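Local coordinates for SusD-like carbohydrate binding protein (Bacteroides vulgatus, PDB 3LEW) that probably binds carbohydrate at the outer membrane as a SusD-family protein, consistent with a role in nutrient uptake, at residues Tyr77-Thr82 / Leu469-Asp474. Numbering follows the deposited sequence.
Sequences YGKGGT and LYRITD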
ATOM      1  N   TYR A  77       4.067 -16.637  -0.932  1.00 14.36           N
ATOM      2  CA  TYR A  77       4.404 -17.769  -1.801  1.00 14.57           C
ATOM      3  C   TYR A  77       3.808 -19.049  -1.208  1.00 15.56           C
ATOM      4  O   TYR A  77       3.371 -19.935  -1.925  1.00 15.19           O
ATOM      5  CB  TYR A  77       5.915 -17.891  -1.896  1.00 16.09           C
ATOM      6  CG  TYR A  77       6.362 -19.126  -2.628  1.00 15.41           C
ATOM      7  CD1 TYR A  77       6.403 -19.144  -3.995  1.00 17.42           C
ATOM      8  CD2 TYR A  77       6.714 -20.280  -1.944  1.00 19.38           C
ATOM      9  CE1 TYR A  77       6.824 -20.271  -4.688  1.00 19.32           C
ATOM     10  CE2 TYR A  77       7.130 -21.418  -2.647  1.00 20.99           C
ATOM     11  CZ  TYR A  77       7.163 -21.398  -4.015  1.00 22.11           C
ATOM     12  OH  TYR A  77       7.561 -22.533  -4.746  1.00 24.91           O
ATOM     13  N   GLY A  78       3.828 -19.130   0.128  1.00 15.84           N
ATOM     14  CA  GLY A  78       3.225 -20.233   0.866  1.00 16.25           C
ATOM     15  C   GLY A  78       1.708 -20.305   0.936  1.00 16.10           C
ATOM     16  O   GLY A  78       1.163 -21.229   1.571  1.00 16.16           O
ATOM     17  N   LYS A  79       1.026 -19.357   0.284  1.00 16.29           N
ATOM     18  CA  LYS A  79      -0.437 -19.300   0.277  1.00 17.01           C
ATOM     19  C   LYS A  79      -1.052 -19.322   1.681  1.00 16.81           C
ATOM     20  O   LYS A  79      -2.040 -20.040   1.965  1.00 17.11           O
ATOM     21  CB  LYS A  79      -0.997 -20.436  -0.563  1.00 18.31           C
ATOM     22  CG  LYS A  79      -0.782 -20.205  -2.051  1.00 20.90           C
ATOM     23  CD  LYS A  79      -1.134 -21.515  -2.780  1.00 25.03           C
ATOM     24  CE  LYS A  79      -1.031 -21.345  -4.229  1.00 26.96           C
ATOM     25  NZ  LYS A  79      -1.220 -22.695  -4.881  1.00 29.63           N
ATOM     26  N   GLY A  80      -0.445 -18.552   2.581  1.00 17.04           N
ATOM     27  CA  GLY A  80      -0.985 -18.378   3.934  1.00 16.66           C
ATOM     28  C   GLY A  80      -2.222 -17.482   4.003  1.00 16.34           C
ATOM     29  O   GLY A  80      -2.842 -17.140   2.974  1.00 15.07           O
ATOM     30  N   GLY A  81      -2.570 -17.074   5.220  1.00 16.42           N
ATOM     31  CA  GLY A  81      -3.830 -16.358   5.446  1.00 16.01           C
ATOM     32  C   GLY A  81      -3.920 -14.983   4.767  1.00 14.33           C
ATOM     33  O   GLY A  81      -5.028 -14.546   4.418  1.00 16.41           O
ATOM     34  N   THR A  82      -2.783 -14.287   4.624  1.00 14.38           N
ATOM     35  CA  THR A  82      -2.721 -12.976   3.971  1.00 14.68           C
ATOM     36  C   THR A  82      -3.075 -13.140   2.484  1.00 14.81           C
ATOM     37  O   THR A  82      -3.940 -12.419   1.947  1.00 14.62           O
ATOM     38  CB  THR A  82      -1.389 -12.271   4.131  1.00 15.08           C
ATOM     39  OG1 THR A  82      -0.933 -12.396   5.488  1.00 13.92           O
ATOM     40  CG2 THR A  82      -1.526 -10.795   3.776  1.00 15.23           C
ATOM     41  N   LEU A 469       5.464 -12.670  -5.706  1.00 13.38           N
ATOM     42  CA  LEU A 469       4.068 -12.540  -6.178  1.00 12.82           C
ATOM     43  C   LEU A 469       3.002 -13.116  -5.279  1.00 12.87           C
ATOM     44  O   LEU A 469       3.172 -14.218  -4.701  1.00 13.51           O
ATOM     45  CB  LEU A 469       3.918 -13.152  -7.565  1.00 12.37           C
ATOM     46  CG  LEU A 469       4.805 -12.634  -8.676  1.00 14.51           C
ATOM     47  CD1 LEU A 469       4.404 -13.372 -10.023  1.00 14.36           C
ATOM     48  CD2 LEU A 469       4.686 -11.149  -8.785  1.00 12.44           C
ATOM     49  N   TYR A 470       1.875 -12.408  -5.188  1.00 12.70           N
ATOM     50  CA  TYR A 470       0.665 -13.015  -4.613  1.00 12.79           C
ATOM     51  C   TYR A 470       0.173 -14.080  -5.610  1.00 12.79           C
ATOM     52  O   TYR A 470       0.502 -14.022  -6.816  1.00 13.56           O
ATOM     53  CB  TYR A 470      -0.429 -11.994  -4.377  1.00 12.25           C
ATOM     54  CG  TYR A 470      -0.213 -11.050  -3.184  1.00 13.53           C
ATOM     55  CD1 TYR A 470       0.866 -10.178  -3.123  1.00 14.69           C
ATOM     56  CD2 TYR A 470      -1.177 -10.960  -2.192  1.00 17.30           C
ATOM     57  CE1 TYR A 470       1.017  -9.238  -2.036  1.00 14.68           C
ATOM     58  CE2 TYR A 470      -1.037 -10.071  -1.126  1.00 19.26           C
ATOM     59  CZ  TYR A 470       0.064  -9.227  -1.050  1.00 20.02           C
ATOM     60  OH  TYR A 470       0.127  -8.332   0.020  1.00 20.18           O
ATOM     61  N   ARG A 471      -0.491 -15.095  -5.088  1.00 12.47           N
ATOM     62  CA  ARG A 471      -0.915 -16.270  -5.850  1.00 12.19           C
ATOM     63  C   ARG A 471      -2.413 -16.517  -5.841  1.00 13.07           C
ATOM     64  O   ARG A 471      -3.096 -16.414  -4.843  1.00 13.33           O
ATOM     65  CB  ARG A 471      -0.217 -17.499  -5.263  1.00 12.42           C
ATOM     66  CG  ARG A 471       1.305 -17.374  -5.300  1.00 14.04           C
ATOM     67  CD  ARG A 471       1.994 -18.627  -4.807  1.00 14.06           C
ATOM     68  NE  ARG A 471       1.762 -19.768  -5.693  1.00 15.12           N
ATOM     69  CZ  ARG A 471       2.333 -20.959  -5.567  1.00 16.03           C
ATOM     70  NH1 ARG A 471       3.186 -21.204  -4.569  1.00 14.36           N
ATOM     71  NH2 ARG A 471       2.050 -21.928  -6.459  1.00 15.30           N
ATOM     72  N   ILE A 472      -2.930 -16.897  -6.998  1.00 12.80           N
ATOM     73  CA  ILE A 472      -4.284 -17.419  -7.082  1.00 12.16           C
ATOM     74  C   ILE A 472      -4.393 -18.570  -6.069  1.00 13.18           C
ATOM     75  O   ILE A 472      -3.456 -19.400  -5.910  1.00 14.57           O
ATOM     76  CB  ILE A 472      -4.594 -17.873  -8.520  1.00 13.18           C
ATOM     77  CG1 ILE A 472      -4.504 -16.673  -9.481  1.00 13.69           C
ATOM     78  CG2 ILE A 472      -5.936 -18.563  -8.563  1.00 13.05           C
ATOM     79  CD1 ILE A 472      -4.406 -16.985 -10.974  1.00 14.39           C
ATOM     80  N   THR A 473      -5.508 -18.596  -5.341  1.00 13.06           N
ATOM     81  CA  THR A 473      -5.716 -19.588  -4.260  1.00 14.01           C
ATOM     82  C   THR A 473      -5.882 -21.005  -4.753  1.00 14.81           C
ATOM     83  O   THR A 473      -6.323 -21.240  -5.905  1.00 14.53           O
ATOM     84  CB  THR A 473      -6.955 -19.246  -3.427  1.00 14.86           C
ATOM     85  OG1 THR A 473      -8.124 -19.263  -4.258  1.00 14.56           O
ATOM     86  CG2 THR A 473      -6.784 -17.858  -2.713  1.00 14.96           C
ATOM     87  N   ASP A 474      -5.579 -21.953  -3.876  1.00 15.31           N
ATOM     88  CA  ASP A 474      -5.852 -23.357  -4.150  1.00 16.53           C
ATOM     89  C   ASP A 474      -7.340 -23.594  -4.468  1.00 15.61           C
ATOM     90  O   ASP A 474      -7.669 -24.394  -5.381  1.00 14.70           O
ATOM     91  CB  ASP A 474      -5.445 -24.243  -2.973  1.00 17.47           C
ATOM     92  CG  ASP A 474      -3.920 -24.436  -2.873  1.00 22.28           C
ATOM     93  OD1 ASP A 474      -3.155 -24.175  -3.839  1.00 25.05           O
ATOM     94  OD2 ASP A 474      -3.497 -24.869  -1.802  1.00 30.47           O
TER
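In this SusD-family protein the turn leading into helix 81-103 meets the extended loop that runs into helix 474-479. G80 is the N-cap of the first helix and T473 the N-cap of the second. The contact therefore ties together two helix starts that lie far apart in the sequence.

R471 makes the hydrogen bond to the backbone. Its chain bends about CG-CD (chi3 66°), and R471 NH1 reaches the backbone O of Y77 at 2.9 Å. The acceptor lies close to the guanidinium plane, and the donor lies in the plane of the carbonyl. The bond is somewhat bent, with an N-H...O angle of 146°. NH2 is bonded to O of K495, the C-terminal residue, so two backbone oxygens hold the rotation of the guanidinium. R471 O accepts from N83 ND2 of helix 81-103.

The flat groups of Y77 and R471 lie side by side. R471 NH1 sits over one face of the Y77 ring near its rim, with CE1 of Y77 3.8 Å from NH1 of R471. The two planes are 37° apart. With R471 CZ 5.0 Å from the centroid of the Y77 ring, the cation-pi contact is long and at most weakly attractive. CG of Y77 is anti to its backbone N, which runs the ring alongside the arginine. The ring also meets that of Y467.

The charged contacts centre on K79. Its chain is extended beyond CG and crosses R471 at about a right angle. CE of K79 lies over one guanidinium face, 3.5 Å from NE of R471, and equally near the backbone O of I472. K79 NZ is 3.7 Å from R471 NH2, a like-charge approach that D474 probably offsets. K79 NZ makes a hydrogen-bonded salt bridge with D474 OD1 at 2.6 Å, meeting this oxygen from above the carboxylate plane.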